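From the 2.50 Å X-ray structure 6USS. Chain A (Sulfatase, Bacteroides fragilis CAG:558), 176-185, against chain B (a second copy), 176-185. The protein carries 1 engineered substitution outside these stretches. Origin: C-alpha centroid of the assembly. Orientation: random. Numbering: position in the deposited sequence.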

ATOM      1  N   GLU A 176       9.725  -2.912  -6.804  1.00 18.69           N
ATOM      2  CA  GLU A 176       9.716  -4.229  -6.183  1.00 22.79           C
ATOM      3  C   GLU A 176       8.472  -4.440  -5.319  1.00 25.03           C
ATOM      4  O   GLU A 176       8.129  -5.587  -5.019  1.00 20.89           O
ATOM      5  N   SER A 177       7.794  -3.355  -4.921  1.00 20.72           N
ATOM      6  CA  SER A 177       6.691  -3.412  -3.984  1.00 18.72           C
ATOM      7  C   SER A 177       5.355  -3.387  -4.703  1.00 25.74           C
ATOM      8  O   SER A 177       5.024  -2.368  -5.336  1.00 25.73           O
ATOM      9  N   PRO A 178       4.539  -4.440  -4.603  1.00 18.31           N
ATOM     10  CA  PRO A 178       3.141  -4.311  -5.032  1.00 15.31           C
ATOM     11  C   PRO A 178       2.436  -3.089  -4.431  1.00 20.26           C
ATOM     12  O   PRO A 178       1.630  -2.442  -5.122  1.00 20.56           O
ATOM     13  N   TYR A 179       2.714  -2.745  -3.166  1.00 18.57           N
ATOM     14  CA  TYR A 179       2.117  -1.543  -2.581  1.00 17.78           C
ATOM     15  C   TYR A 179       2.493  -0.293  -3.369  1.00 22.16           C
ATOM     16  O   TYR A 179       1.636   0.561  -3.629  1.00 21.01           O
ATOM     17  N   HIS A 180       3.778  -0.151  -3.733  1.00 17.72           N
ATOM     18  CA  HIS A 180       4.185   0.998  -4.542  1.00 19.31           C
ATOM     19  C   HIS A 180       3.403   1.074  -5.845  1.00 21.63           C
ATOM     20  O   HIS A 180       3.109   2.174  -6.331  1.00 20.29           O
ATOM     21  N   MET A 181       3.072  -0.085  -6.428  1.00 19.40           N
ATOM     22  CA  MET A 181       2.397  -0.162  -7.715  1.00 19.02           C
ATOM     23  C   MET A 181       0.887   0.009  -7.609  1.00 17.68           C
ATOM     24  O   MET A 181       0.197  -0.092  -8.623  1.00 19.36           O
ATOM     25  N   GLY A 182       0.348   0.274  -6.427  1.00 18.18           N
ATOM     26  CA  GLY A 182      -1.070   0.539  -6.298  1.00 20.26           C
ATOM     27  C   GLY A 182      -1.924  -0.574  -5.720  1.00 17.18           C
ATOM     28  O   GLY A 182      -3.147  -0.447  -5.738  1.00 19.06           O
ATOM     29  N   PHE A 183      -1.332  -1.648  -5.203  1.00 20.19           N
ATOM     30  CA  PHE A 183      -2.090  -2.690  -4.517  1.00 20.07           C
ATOM     31  C   PHE A 183      -2.206  -2.371  -3.022  1.00 20.42           C
ATOM     32  O   PHE A 183      -1.209  -2.049  -2.359  1.00 20.55           O
ATOM     33  N   GLU A 184      -3.430  -2.440  -2.495  1.00 19.15           N
ATOM     34  CA  GLU A 184      -3.628  -2.197  -1.073  1.00 16.61           C
ATOM     35  C   GLU A 184      -3.269  -3.405  -0.222  1.00 15.44           C
ATOM     36  O   GLU A 184      -2.956  -3.238   0.966  1.00 13.25           O
ATOM     37  N   VAL A 185      -3.285  -4.602  -0.818  1.00 16.33           N
ATOM     38  CA  VAL A 185      -3.000  -5.867  -0.149  1.00 17.07           C
ATOM     39  C   VAL A 185      -1.955  -6.623  -0.967  1.00 15.95           C
ATOM     40  O   VAL A 185      -2.105  -6.773  -2.187  1.00 14.72           O
TER
ATOM     41  N   GLU B 176      -9.054   1.140   8.074  1.00 14.58           N
ATOM     42  CA  GLU B 176      -8.231   0.397   9.014  1.00 16.30           C
ATOM     43  C   GLU B 176      -6.830   0.131   8.477  1.00 17.55           C
ATOM     44  O   GLU B 176      -5.932  -0.183   9.259  1.00 17.49           O
ATOM     45  N   SER B 177      -6.622   0.255   7.168  1.00 17.82           N
ATOM     46  CA  SER B 177      -5.355  -0.090   6.539  1.00 19.33           C
ATOM     47  C   SER B 177      -4.530   1.152   6.252  1.00 20.24           C
ATOM     48  O   SER B 177      -4.950   1.974   5.420  1.00 19.32           O
ATOM     49  N   PRO B 178      -3.352   1.314   6.869  1.00 21.63           N
ATOM     50  CA  PRO B 178      -2.432   2.375   6.417  1.00 20.68           C
ATOM     51  C   PRO B 178      -2.138   2.328   4.929  1.00 18.17           C
ATOM     52  O   PRO B 178      -1.914   3.383   4.316  1.00 18.07           O
ATOM     53  N   TYR B 179      -2.141   1.138   4.317  1.00 15.52           N
ATOM     54  CA  TYR B 179      -1.960   1.072   2.868  1.00 16.52           C
ATOM     55  C   TYR B 179      -3.112   1.752   2.135  1.00 17.90           C
ATOM     56  O   TYR B 179      -2.891   2.531   1.202  1.00 17.50           O
ATOM     57  N   HIS B 180      -4.356   1.453   2.530  1.00 16.28           N
ATOM     58  CA  HIS B 180      -5.480   2.132   1.902  1.00 15.67           C
ATOM     59  C   HIS B 180      -5.358   3.640   2.018  1.00 15.40           C
ATOM     60  O   HIS B 180      -5.834   4.373   1.143  1.00 15.31           O
ATOM     61  N   MET B 181      -4.729   4.121   3.091  1.00 18.06           N
ATOM     62  CA  MET B 181      -4.579   5.545   3.363  1.00 20.61           C
ATOM     63  C   MET B 181      -3.345   6.165   2.702  1.00 21.22           C
ATOM     64  O   MET B 181      -3.011   7.319   2.996  1.00 19.20           O
ATOM     65  N   GLY B 182      -2.665   5.432   1.818  1.00 20.56           N
ATOM     66  CA  GLY B 182      -1.593   5.995   1.028  1.00 17.47           C
ATOM     67  C   GLY B 182      -0.194   5.713   1.523  1.00 16.64           C
ATOM     68  O   GLY B 182       0.766   6.216   0.930  1.00 20.15           O
ATOM     69  N   PHE B 183      -0.040   4.938   2.582  1.00 14.73           N
ATOM     70  CA  PHE B 183       1.284   4.536   3.017  1.00 16.42           C
ATOM     71  C   PHE B 183       1.762   3.348   2.199  1.00 16.59           C
ATOM     72  O   PHE B 183       1.022   2.370   2.034  1.00 19.72           O
ATOM     73  N   GLU B 184       3.006   3.416   1.710  1.00 17.38           N
ATOM     74  CA  GLU B 184       3.572   2.306   0.940  1.00 14.05           C
ATOM     75  C   GLU B 184       4.151   1.212   1.823  1.00 13.40           C
ATOM     76  O   GLU B 184       4.237   0.063   1.386  1.00 16.22           O
ATOM     77  N   VAL B 185       4.582   1.549   3.035  1.00 12.65           N
ATOM     78  CA  VAL B 185       5.077   0.588   4.016  1.00 18.28           C
ATOM     79  C   VAL B 185       4.272   0.760   5.305  1.00 19.28           C
ATOM     80  O   VAL B 185       4.001   1.892   5.730  1.00 18.00           O
TER

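What does the start of the chain B stretch bring to the contact? Glu B176 and Pro B178 stay out of reach of chain A, but Ser B177 points toward it. With chi1 in the t well, Ser B177 accepts a hydrogen bond from its own chain, His B180 N to Ser B177 OG at 3.1 Å, which ties the side chain to the turn that follows. Its OG is 4.5 Å from Glu A184 O, too far for a direct bond, and water 3 fills the gap: it lies 2.7 Å from Ser B177 OG and donates to Glu A184 O at 2.6 Å.

Which residue forms the centre of the packing? Tyr B179 points toward chain A in the m rotamer, and Tyr A179 does the same from the other side. Their rings form an offset stack, with planes only 1° apart and centroids separated by 3.7 Å; the closest atoms, Tyr A179 CZ and Tyr B179 CZ, are 3.2 Å apart. Each ring thus lays one face over the other. Nearer the backbone, Tyr B179 CB packs against the carbonyl of Glu A184, 3.4 Å from Glu A184 O, so the tyrosine is held at its root as well as along its ring.

How does His B180 reach across when its CA-to-CB bond points sideways? Its t rotamer, with chi2 at 80°, presents the ring edge to the carboxylate of Glu A184. There His B180 ND1 donates to Glu A184 OE2 at 2.8 Å with an angle of 153°, and the acceptor lies near the ring plane, where an N-H can meet it. Glu A184 also starts out sideways, but its m, t side chain brings its end nearer to chain B. Beyond the histidine, Met B181 points away and Gly B182 closes the type I turn begun at Tyr B179; at its backbone angles, a CB would jam against the carbonyl O of Met B181.

What completes the contact at the end of the stretch? The end of Phe B183 leads away, whereas Glu B184, also m, t, returns the polar reach from chain B. Its OE1 accepts from His A180 ND1 at 2.9 Å, while water 2 donates to Glu B184 OE2 at 2.7 Å and accepts a weak bond from His A180 ND1 at 3.2 Å. The backbone takes part too: Glu B184 O lies 3.3 Å from Tyr A179 CB, and water 1 donates to Glu B184 O at 2.5 Å while sitting 2.6 Å from Ser A177 OG. Val B185 then turns away.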

ATOM      1  CB  GLU A 176      10.963  -4.438  -5.327  1.00 17.85           C
ATOM      2  CG  GLU A 176      10.987  -3.565  -4.110  1.00 15.03           C
ATOM      3  CD  GLU A 176      12.258  -3.691  -3.326  1.00 22.26           C
ATOM      4  OE1 GLU A 176      12.807  -4.808  -3.285  1.00 26.45           O
ATOM      5  OE2 GLU A 176      12.715  -2.680  -2.743  1.00 24.14           O
ATOM      6  CB  SER A 177       6.761  -2.251  -3.016  1.00 18.26           C
ATOM      7  OG  SER A 177       5.661  -2.309  -2.133  1.00 22.82           O
ATOM      8  CB  PRO A 178       2.525  -5.627  -4.558  1.00 19.19           C
ATOM      9  CG  PRO A 178       3.696  -6.607  -4.496  1.00 17.95           C
ATOM     10  CD  PRO A 178       4.853  -5.780  -4.065  1.00 15.64           C
ATOM     11  CB  TYR A 179       2.565  -1.369  -1.131  1.00 17.38           C
ATOM     12  CG  TYR A 179       2.239  -2.511  -0.215  1.00 17.18           C
ATOM     13  CD1 TYR A 179       0.910  -2.813   0.109  1.00 15.90           C
ATOM     14  CD2 TYR A 179       3.256  -3.276   0.348  1.00 14.55           C
ATOM     15  CE1 TYR A 179       0.599  -3.855   0.961  1.00 15.07           C
ATOM     16  CE2 TYR A 179       2.962  -4.339   1.201  1.00 16.17           C
ATOM     17  CZ  TYR A 179       1.628  -4.620   1.506  1.00 20.67           C
ATOM     18  OH  TYR A 179       1.316  -5.661   2.354  1.00 19.51           O
ATOM     19  CB  HIS A 180       5.677   0.950  -4.872  1.00 16.34           C
ATOM     20  CG  HIS A 180       6.089   1.977  -5.878  1.00 19.18           C
ATOM     21  ND1 HIS A 180       6.312   3.298  -5.543  1.00 21.63           N
ATOM     22  CD2 HIS A 180       6.274   1.892  -7.216  1.00 16.82           C
ATOM     23  CE1 HIS A 180       6.630   3.977  -6.632  1.00 20.64           C
ATOM     24  NE2 HIS A 180       6.617   3.147  -7.660  1.00 18.81           N
ATOM     25  CB  MET A 181       2.738  -1.491  -8.400  1.00 15.66           C
ATOM     26  CG  MET A 181       4.224  -1.616  -8.744  1.00 16.14           C
ATOM     27  SD  MET A 181       4.770  -0.295  -9.862  1.00 21.14           S
ATOM     28  CE  MET A 181       4.000  -0.791 -11.416  1.00 11.59           C
ATOM     29  CB  PHE A 183      -1.431  -4.061  -4.726  1.00 19.13           C
ATOM     30  CG  PHE A 183      -1.567  -4.598  -6.133  1.00 16.92           C
ATOM     31  CD1 PHE A 183      -2.704  -5.313  -6.518  1.00 17.26           C
ATOM     32  CD2 PHE A 183      -0.553  -4.391  -7.070  1.00 14.90           C
ATOM     33  CE1 PHE A 183      -2.837  -5.821  -7.821  1.00 17.16           C
ATOM     34  CE2 PHE A 183      -0.666  -4.888  -8.379  1.00 15.60           C
ATOM     35  CZ  PHE A 183      -1.817  -5.602  -8.758  1.00 15.12           C
ATOM     36  CB  GLU A 184      -5.072  -1.786  -0.822  1.00 19.67           C
ATOM     37  CG  GLU A 184      -5.468  -0.493  -1.523  1.00 17.56           C
ATOM     38  CD  GLU A 184      -6.943  -0.191  -1.360  1.00 19.45           C
ATOM     39  OE1 GLU A 184      -7.760  -1.128  -1.503  1.00 26.53           O
ATOM     40  OE2 GLU A 184      -7.288   0.977  -1.075  1.00 19.05           O
ATOM     41  CB  VAL A 185      -4.276  -6.721   0.022  1.00 15.38           C
ATOM     42  CG1 VAL A 185      -3.932  -8.114   0.561  1.00 12.28           C
ATOM     43  CG2 VAL A 185      -5.285  -6.004   0.926  1.00 12.81           C
TER
ATOM     44  CB  GLU B 176      -8.899  -0.922   9.368  1.00 17.81           C
ATOM     45  CG  GLU B 176      -8.810  -1.963   8.280  1.00 16.63           C
ATOM     46  CD  GLU B 176      -9.528  -3.225   8.655  1.00 16.15           C
ATOM     47  OE1 GLU B 176      -9.496  -3.604   9.846  1.00 17.87           O
ATOM     48  OE2 GLU B 176     -10.131  -3.845   7.771  1.00 17.11           O
ATOM     49  CB  SER B 177      -5.597  -0.842   5.241  1.00 18.93           C
ATOM     50  OG  SER B 177      -4.383  -0.960   4.518  1.00 15.61           O
ATOM     51  CB  PRO B 178      -1.172   2.116   7.252  1.00 19.42           C
ATOM     52  CG  PRO B 178      -1.713   1.500   8.537  1.00 20.58           C
ATOM     53  CD  PRO B 178      -2.873   0.641   8.096  1.00 18.16           C
ATOM     54  CB  TYR B 179      -1.844  -0.370   2.399  1.00 13.59           C
ATOM     55  CG  TYR B 179      -0.730  -1.161   3.011  1.00 15.03           C
ATOM     56  CD1 TYR B 179       0.603  -0.868   2.716  1.00 13.57           C
ATOM     57  CD2 TYR B 179      -1.010  -2.245   3.854  1.00 17.25           C
ATOM     58  CE1 TYR B 179       1.639  -1.632   3.257  1.00 14.89           C
ATOM     59  CE2 TYR B 179       0.012  -3.013   4.404  1.00 15.77           C
ATOM     60  CZ  TYR B 179       1.337  -2.698   4.106  1.00 16.91           C
ATOM     61  OH  TYR B 179       2.349  -3.456   4.654  1.00 17.77           O
ATOM     62  CB  HIS B 180      -6.808   1.704   2.516  1.00 17.11           C
ATOM     63  CG  HIS B 180      -7.942   2.589   2.107  1.00 15.85           C
ATOM     64  ND1 HIS B 180      -8.581   2.461   0.891  1.00 16.09           N
ATOM     65  CD2 HIS B 180      -8.497   3.667   2.715  1.00 18.12           C
ATOM     66  CE1 HIS B 180      -9.501   3.404   0.780  1.00 21.29           C
ATOM     67  NE2 HIS B 180      -9.468   4.152   1.871  1.00 22.77           N
ATOM     68  CB  MET B 181      -4.553   5.775   4.874  1.00 14.28           C
ATOM     69  CG  MET B 181      -5.843   5.334   5.523  1.00 17.32           C
ATOM     70  SD  MET B 181      -7.175   6.477   5.150  1.00 20.32           S
ATOM     71  CE  MET B 181      -6.672   7.905   6.133  1.00  9.69           C
ATOM     72  CB  PHE B 183       1.260   4.183   4.504  1.00 19.92           C
ATOM     73  CG  PHE B 183       1.181   5.378   5.391  1.00 20.71           C
ATOM     74  CD1 PHE B 183       2.279   6.215   5.551  1.00 16.12           C
ATOM     75  CD2 PHE B 183      -0.002   5.688   6.043  1.00 22.13           C
ATOM     76  CE1 PHE B 183       2.201   7.323   6.360  1.00 15.54           C
ATOM     77  CE2 PHE B 183      -0.085   6.802   6.858  1.00 18.66           C
ATOM     78  CZ  PHE B 183       1.013   7.617   7.014  1.00 17.37           C
ATOM     79  CB  GLU B 184       4.670   2.792  -0.002  1.00 15.02           C
ATOM     80  CG  GLU B 184       4.193   3.563  -1.206  1.00 16.78           C
ATOM     81  CD  GLU B 184       5.347   4.241  -1.931  1.00 18.79           C
ATOM     82  OE1 GLU B 184       5.242   4.489  -3.145  1.00 19.54           O
ATOM     83  OE2 GLU B 184       6.368   4.527  -1.281  1.00 22.57           O
ATOM     84  CB  VAL B 185       6.594   0.774   4.284  1.00 17.34           C
ATOM     85  CG1 VAL B 185       7.062  -0.177   5.369  1.00 14.56           C
ATOM     86  CG2 VAL B 185       7.426   0.576   2.994  1.00 15.55           C
TER
HETATM   87  O   HOH W   1       6.001  -1.409   0.308  1.00 12.97           O
HETATM   88  O   HOH W   2       8.282   3.875  -3.092  1.00 20.05           O
HETATM   89  O   HOH W   3      -4.197  -3.266   3.217  1.00 13.03           O